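Local coordinates for xyloglucan-specific endo-beta-1,4-glucanase BoGH9A (Bacteroides ovatus, PDB 6DHT), which cleaves the beta-1,4-linked backbone of xyloglucan internally, releasing xyloglucan oligosaccharides, at residues I18-L23 against A93-L98; I32-S37 against L475-T480; F43-A48 against L75-V80. One frame throughout, in Å; residues are numbered along the deposited sequence. Where two conformers were deposited one is given.

Contact 1 (I18-L23 against A93-L98)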
# COMPACT_ATOMS: atom_id res chain seq x y z
N ILE A 18 24.02 3.57 14.01
CA ILE A 18 23.45 4.85 13.59
C ILE A 18 22.23 4.58 12.68
O ILE A 18 22.37 4.13 11.56
CB ILE A 18 24.47 5.76 12.86
CG1 ILE A 18 25.73 5.91 13.73
CG2 ILE A 18 23.83 7.12 12.53
CD1 ILE A 18 26.88 6.54 13.02
N ARG A 19 21.04 4.87 13.20
CA ARG A 19 19.79 4.53 12.51
C ARG A 19 19.24 5.79 11.86
O ARG A 19 19.03 6.82 12.51
CB ARG A 19 18.81 3.91 13.51
CG ARG A 19 19.37 2.70 14.26
CD ARG A 19 19.58 1.50 13.33
NE ARG A 19 20.51 0.52 13.90
CZ ARG A 19 20.15 -0.45 14.72
NH1 ARG A 19 18.91 -0.60 15.12
NH2 ARG A 19 21.09 -1.27 15.18
N LEU A 20 19.06 5.74 10.55
CA LEU A 20 18.60 6.93 9.84
C LEU A 20 17.82 6.53 8.59
O LEU A 20 17.80 5.39 8.19
CB LEU A 20 19.78 7.83 9.47
CG LEU A 20 20.64 7.45 8.26
CD1 LEU A 20 21.68 8.50 8.02
CD2 LEU A 20 21.33 6.09 8.43
N ASN A 21 17.20 7.52 7.96
CA ASN A 21 16.60 7.34 6.65
C ASN A 21 17.72 7.11 5.65
O ASN A 21 18.52 8.00 5.35
CB ASN A 21 15.81 8.59 6.32
CG ASN A 21 15.11 8.50 4.97
OD1 ASN A 21 15.65 7.95 4.01
ND2 ASN A 21 13.92 9.09 4.89
N GLN A 22 17.78 5.89 5.13
CA GLN A 22 18.90 5.48 4.28
C GLN A 22 18.80 5.99 2.85
O GLN A 22 19.70 5.75 2.05
CB GLN A 22 19.02 3.96 4.27
CG GLN A 22 19.41 3.38 5.64
CD GLN A 22 19.35 1.87 5.69
OE1 GLN A 22 19.35 1.20 4.66
NE2 GLN A 22 19.24 1.32 6.90
N LEU A 23 17.70 6.67 2.52
CA LEU A 23 17.61 7.32 1.22
C LEU A 23 18.13 8.75 1.32
O LEU A 23 18.81 9.24 0.41
CB LEU A 23 16.18 7.30 0.71
CG LEU A 23 15.52 5.94 0.59
CD1 LEU A 23 14.29 6.06 -0.35
CD2 LEU A 23 16.43 4.82 0.11
N ALA A 93 31.88 5.99 15.30
CA ALA A 93 31.14 5.55 14.12
C ALA A 93 30.88 6.67 13.13
O ALA A 93 30.92 7.85 13.47
CB ALA A 93 29.84 4.95 14.56
N SER A 94 30.61 6.30 11.88
CA SER A 94 30.15 7.28 10.91
C SER A 94 29.27 6.67 9.82
O SER A 94 29.28 5.46 9.60
CB SER A 94 31.35 8.00 10.27
OG SER A 94 32.04 7.13 9.39
N VAL A 95 28.49 7.53 9.18
CA VAL A 95 27.67 7.15 8.03
C VAL A 95 27.60 8.36 7.12
O VAL A 95 27.64 9.49 7.60
CB VAL A 95 26.23 6.72 8.43
CG1 VAL A 95 26.27 5.48 9.29
CG2 VAL A 95 25.48 7.83 9.13
N THR A 96 27.53 8.14 5.82
CA THR A 96 27.34 9.24 4.87
C THR A 96 25.86 9.29 4.50
O THR A 96 25.19 8.27 4.49
CB THR A 96 28.16 9.07 3.58
OG1 THR A 96 27.69 7.93 2.86
CG2 THR A 96 29.63 8.91 3.89
N PHE A 97 25.38 10.49 4.19
CA PHE A 97 23.99 10.65 3.78
C PHE A 97 23.85 11.81 2.83
O PHE A 97 24.75 12.65 2.70
CB PHE A 97 23.10 10.85 5.01
CG PHE A 97 23.35 12.14 5.75
CD1 PHE A 97 22.65 13.29 5.41
CD2 PHE A 97 24.28 12.21 6.77
CE1 PHE A 97 22.86 14.49 6.08
CE2 PHE A 97 24.49 13.41 7.44
CZ PHE A 97 23.79 14.54 7.11
N LEU A 98 22.71 11.88 2.15
CA LEU A 98 22.44 12.92 1.17
C LEU A 98 21.32 13.81 1.64
O LEU A 98 20.34 13.35 2.23
CB LEU A 98 22.04 12.30 -0.17
CG LEU A 98 23.07 11.42 -0.89
CD1 LEU A 98 22.48 10.86 -2.16
CD2 LEU A 98 24.33 12.19 -1.21
O HOH W 1 21.38 9.32 1.71
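I18, V95 and L20 carry this contact, which is entirely apolar where side chains meet. I18 lies over the chain from A93 to V95 and uses two branches. Its CG2, anti to the backbone N, meets CG2 of V95 tip to tip at 3.8 Å. The other branch runs back toward the start of the strand, where CD1 of I18 sits 3.7 Å from CB of A93. V95 answers with both methyls: CG1 packs against CB and CD1 of I18, while CG2 fits between I18 and L20, 4.0 Å from CD1 of L20. That same L20 methyl reaches on to CB of F97 at 4.1 Å, touching the root of the side chain and not its ring, which turns away to meet F77. At the far end a water takes the N-H of L98 at 2.9 Å and gives a weak bond back to O of L23. OD1 of N21 accepts from N of L23, an Asx turn. Strands 18-19 and 93-99 are the outermost members of two different antiparallel sheets, so this is face-to-face packing across a beta sandwich, as expected for the Ig-like domain of family 9 glycoside hydrolases.

Contact 2 (I32-S37 against L475-T480)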
# COMPACT_ATOMS: atom_id res chain seq x y z
N ILE A 32 16.82 13.81 11.40
CA ILE A 32 17.10 13.14 12.66
C ILE A 32 17.61 11.73 12.44
O ILE A 32 17.07 10.96 11.63
CB ILE A 32 15.87 13.17 13.59
CG1 ILE A 32 15.68 14.61 14.10
CG2 ILE A 32 16.03 12.16 14.76
CD1 ILE A 32 14.56 14.82 15.03
N ALA A 33 18.69 11.40 13.15
CA ALA A 33 19.20 10.05 13.22
C ALA A 33 19.13 9.62 14.67
O ALA A 33 19.05 10.47 15.55
CB ALA A 33 20.65 10.00 12.71
N VAL A 34 19.08 8.32 14.91
CA VAL A 34 19.00 7.79 16.26
C VAL A 34 20.07 6.72 16.43
O VAL A 34 20.15 5.77 15.66
CB VAL A 34 17.63 7.19 16.55
CG1 VAL A 34 17.63 6.50 17.91
CG2 VAL A 34 16.57 8.27 16.51
N VAL A 35 20.88 6.88 17.47
CA VAL A 35 21.84 5.84 17.81
C VAL A 35 21.09 4.78 18.62
O VAL A 35 20.46 5.11 19.62
CB VAL A 35 23.00 6.41 18.60
CG1 VAL A 35 24.02 5.32 18.86
CG2 VAL A 35 23.67 7.55 17.88
N ASP A 36 21.14 3.53 18.18
CA ASP A 36 20.30 2.48 18.73
C ASP A 36 20.67 2.06 20.15
O ASP A 36 19.83 1.52 20.87
CB ASP A 36 20.34 1.25 17.82
CG ASP A 36 19.38 0.15 18.24
OD1 ASP A 36 18.17 0.43 18.42
OD2 ASP A 36 19.81 -1.01 18.38
N SER A 37 21.93 2.28 20.53
CA SER A 37 22.41 1.91 21.86
C SER A 37 23.80 2.44 22.05
O SER A 37 24.52 2.65 21.08
CB SER A 37 22.40 0.39 22.07
OG SER A 37 23.29 -0.26 21.18
N LEU A 475 12.47 3.42 6.40
CA LEU A 475 13.66 3.55 5.58
C LEU A 475 14.99 3.41 6.35
O LEU A 475 16.06 3.62 5.79
CB LEU A 475 13.61 4.85 4.75
CG LEU A 475 12.42 4.94 3.79
CD1 LEU A 475 12.44 6.31 3.17
CD2 LEU A 475 12.46 3.84 2.75
N GLY A 476 14.89 3.05 7.62
CA GLY A 476 16.08 2.67 8.38
C GLY A 476 16.14 3.16 9.81
O GLY A 476 16.99 2.68 10.60
N ARG A 477 15.34 4.14 10.18
CA ARG A 477 15.43 4.70 11.52
C ARG A 477 14.59 3.88 12.48
O ARG A 477 13.50 4.30 12.89
CB ARG A 477 15.04 6.18 11.54
CG ARG A 477 15.42 6.81 12.87
CD ARG A 477 15.25 8.28 12.85
NE ARG A 477 13.84 8.62 12.92
CZ ARG A 477 13.32 9.73 12.41
NH1 ARG A 477 14.09 10.56 11.74
NH2 ARG A 477 12.01 9.96 12.51
N ASN A 478 15.09 2.70 12.84
CA ASN A 478 14.30 1.72 13.56
C ASN A 478 15.21 0.75 14.35
O ASN A 478 16.45 0.87 14.32
CB ASN A 478 13.38 0.98 12.57
CG ASN A 478 14.17 0.21 11.53
OD1 ASN A 478 15.05 -0.59 11.89
ND2 ASN A 478 13.91 0.45 10.26
N ALA A 479 14.59 -0.21 15.02
CA ALA A 479 15.31 -1.10 15.94
C ALA A 479 16.18 -2.16 15.27
O ALA A 479 17.02 -2.75 15.96
CB ALA A 479 14.32 -1.78 16.82
N THR A 480 15.98 -2.45 13.99
CA THR A 480 16.77 -3.48 13.29
C THR A 480 17.83 -2.88 12.39
O THR A 480 18.83 -3.54 12.07
CB THR A 480 15.90 -4.43 12.45
OG1 THR A 480 15.30 -3.66 11.39
CG2 THR A 480 14.84 -5.05 13.28
O HOH W 2 14.35 13.15 9.81
O HOH W 3 19.81 -3.58 16.46
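R477 reaches across to I32 and V34 and makes the one direct hydrogen bond between the segments. Its NH1 donates to O of I32 at 3.0 Å, with an N-H...O angle of 150°. The acceptor lies at the guanidinium edge, close to its plane, but the donor stands well above the plane of the I32 carbonyl. A water in the same guanidinium plane accepts from NH1 of R477 and from N of I32, so both polar backbone atoms of I32 are tied to this one nitrogen. NH1 also forms a salt bridge with D472, and NE donates to O of F424; together these partners fix the rotation of the group. Apolar packing falls to CG and CD of R477, which V34 crosses at about a right angle, with CG2 of V34 3.9 Å from CD of R477. Separately, CG2 of I32 lies over one guanidinium face. The bend at chi3 (74°) turns NE off the extended line of the chain. At the other end a second water bridges by donating to OD2 of D36 at 3.2 Å and to O of A479 at 3.0 Å; the D36 carboxylate itself is paired with K70 and R72. The contact thus sets strand 32-35, between strands 18-19 and 72-76 of its sheet, against the loop that follows helix 461-474 of the catalytic domain.

Contact 3 (F43-A48 against L75-V80)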
# COMPACT_ATOMS: atom_id res chain seq x y z
N PHE A 43 27.66 14.78 18.44
CA PHE A 43 27.86 14.37 17.06
C PHE A 43 28.23 15.55 16.19
O PHE A 43 28.00 16.71 16.57
CB PHE A 43 26.61 13.66 16.49
CG PHE A 43 25.46 14.58 16.16
CD1 PHE A 43 24.56 14.97 17.14
CD2 PHE A 43 25.29 15.04 14.87
CE1 PHE A 43 23.50 15.82 16.83
CE2 PHE A 43 24.22 15.88 14.55
CZ PHE A 43 23.34 16.27 15.53
N VAL A 44 28.80 15.26 15.03
CA VAL A 44 29.25 16.28 14.09
C VAL A 44 28.84 15.90 12.67
O VAL A 44 28.90 14.74 12.28
CB VAL A 44 30.80 16.46 14.15
CG1 VAL A 44 31.25 17.56 13.23
CG2 VAL A 44 31.22 16.77 15.57
N ILE A 45 28.42 16.90 11.90
CA ILE A 45 28.19 16.72 10.48
C ILE A 45 29.31 17.41 9.70
O ILE A 45 29.61 18.58 9.95
CB ILE A 45 26.83 17.34 10.05
CG1 ILE A 45 25.69 16.80 10.94
CG2 ILE A 45 26.57 17.13 8.56
CD1 ILE A 45 25.47 15.32 10.87
N TRP A 46 29.91 16.66 8.77
CA TRP A 46 30.93 17.19 7.86
C TRP A 46 30.49 17.16 6.41
O TRP A 46 29.81 16.23 5.99
CB TRP A 46 32.18 16.31 7.96
CG TRP A 46 32.77 16.24 9.32
CD1 TRP A 46 32.55 15.29 10.26
CD2 TRP A 46 33.69 17.17 9.89
NE1 TRP A 46 33.28 15.57 11.40
CE2 TRP A 46 33.98 16.72 11.19
CE3 TRP A 46 34.28 18.34 9.43
CZ2 TRP A 46 34.85 17.41 12.04
CZ3 TRP A 46 35.15 19.02 10.28
CH2 TRP A 46 35.41 18.55 11.57
N ASP A 47 30.88 18.17 5.64
CA ASP A 47 30.68 18.14 4.20
C ASP A 47 31.63 17.08 3.64
O ASP A 47 32.85 17.15 3.86
CB ASP A 47 30.97 19.53 3.60
CG ASP A 47 30.73 19.60 2.10
OD1 ASP A 47 31.18 18.71 1.36
OD2 ASP A 47 30.08 20.58 1.64
N ALA A 48 31.10 16.08 2.95
CA ALA A 48 31.89 14.92 2.57
C ALA A 48 32.95 15.26 1.52
O ALA A 48 33.97 14.58 1.41
CB ALA A 48 30.99 13.79 2.06
N LEU A 75 19.81 12.48 17.38
CA LEU A 75 20.73 13.41 16.76
C LEU A 75 19.96 14.27 15.77
O LEU A 75 19.54 13.77 14.73
CB LEU A 75 21.80 12.62 16.01
CG LEU A 75 22.38 11.42 16.75
CD1 LEU A 75 23.45 10.76 15.89
CD2 LEU A 75 22.98 11.80 18.14
N ASP A 76 19.76 15.55 16.10
CA ASP A 76 18.95 16.46 15.28
C ASP A 76 19.83 17.49 14.57
O ASP A 76 20.34 18.42 15.21
CB ASP A 76 17.92 17.16 16.18
CG ASP A 76 16.89 17.97 15.38
OD1 ASP A 76 17.13 18.29 14.19
OD2 ASP A 76 15.87 18.35 15.98
N PHE A 77 19.98 17.32 13.26
CA PHE A 77 20.76 18.22 12.42
C PHE A 77 19.87 18.87 11.34
O PHE A 77 20.31 19.19 10.22
CB PHE A 77 21.95 17.48 11.80
CG PHE A 77 21.61 16.14 11.24
CD1 PHE A 77 21.51 15.04 12.06
CD2 PHE A 77 21.41 15.96 9.87
CE1 PHE A 77 21.18 13.78 11.53
CE2 PHE A 77 21.10 14.70 9.34
CZ PHE A 77 20.98 13.61 10.18
N SER A 78 18.61 19.09 11.70
CA SER A 78 17.62 19.69 10.81
C SER A 78 18.06 21.02 10.20
O SER A 78 17.68 21.37 9.09
CB SER A 78 16.29 19.89 11.56
OG SER A 78 15.75 18.68 12.03
N ALA A 79 18.90 21.76 10.93
CA ALA A 79 19.35 23.07 10.47
C ALA A 79 20.26 23.00 9.26
O ALA A 79 20.47 23.99 8.57
CB ALA A 79 20.05 23.80 11.61
N VAL A 80 20.80 21.82 8.96
CA VAL A 80 21.59 21.69 7.75
C VAL A 80 20.62 21.58 6.58
O VAL A 80 19.85 20.62 6.51
CB VAL A 80 22.51 20.46 7.78
CG1 VAL A 80 23.31 20.38 6.51
CG2 VAL A 80 23.44 20.48 9.00
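F43 pushes its ring across to the backbone of L75 and D76, and I45 beside it meets F77. CB of F43 points toward 75-80, and chi1 of 75° puts CG between the backbone N and the carbonyl carbon. L75 covers one face of that ring: its CB stands 3.8 Å from the F43 ring centroid and 16° off the normal, a CH-pi contact displaced somewhat toward the rim. The two side chains slide past each other in opposite directions, which brings CD2 of L75 to 3.7 Å from CD1 of F43. At the leading end of the ring, CZ of F43 comes 3.7 Å from N of D76, and O of D76 lies at the ring edge in its plane. F77 also has CG between N and the carbonyl carbon (chi1 45°), and its side chain crosses those of F43 and I45 at about a right angle. CE2 of F43 touches CD1 of F77 at 3.8 Å. I45 folds its last methyl over a face of F77: CD1 of I45 lies 4.2 Å from the F77 ring centroid in a second CH-pi contact, while CG1 packs on CB of F77 at 3.9 Å. Beyond the aromatic cluster OD1 of D76 accepts from both N and OG of S78, the N-H closing an Asx turn as the strand ends. With no polar bond joining the segments, their attraction rests on dispersion and close fit between two aromatic rings and aliphatic branches, as befits a sandwich core.

Contacts 1 and 3 join the same two antiparallel sheets of the N-terminal Ig-like domain, with centres about 11 Å apart, and they meet where the ring of F97 packs on F77 and I45. Contact 2 lies about 9 Å from contact 1 and about 16 Å from contact 3, centre to centre, on the side facing the catalytic domain. Strand 32-35 connects all three regions: R19 pairs with V34 along one edge and L75 with A33 along the other. Along the chain, contact 3 is nested inside the loops closed by both others, whereas contacts 1 and 2 interleave. The sheet that forms one layer of the sandwich thus also supplies the strand that meets the family 9 domain.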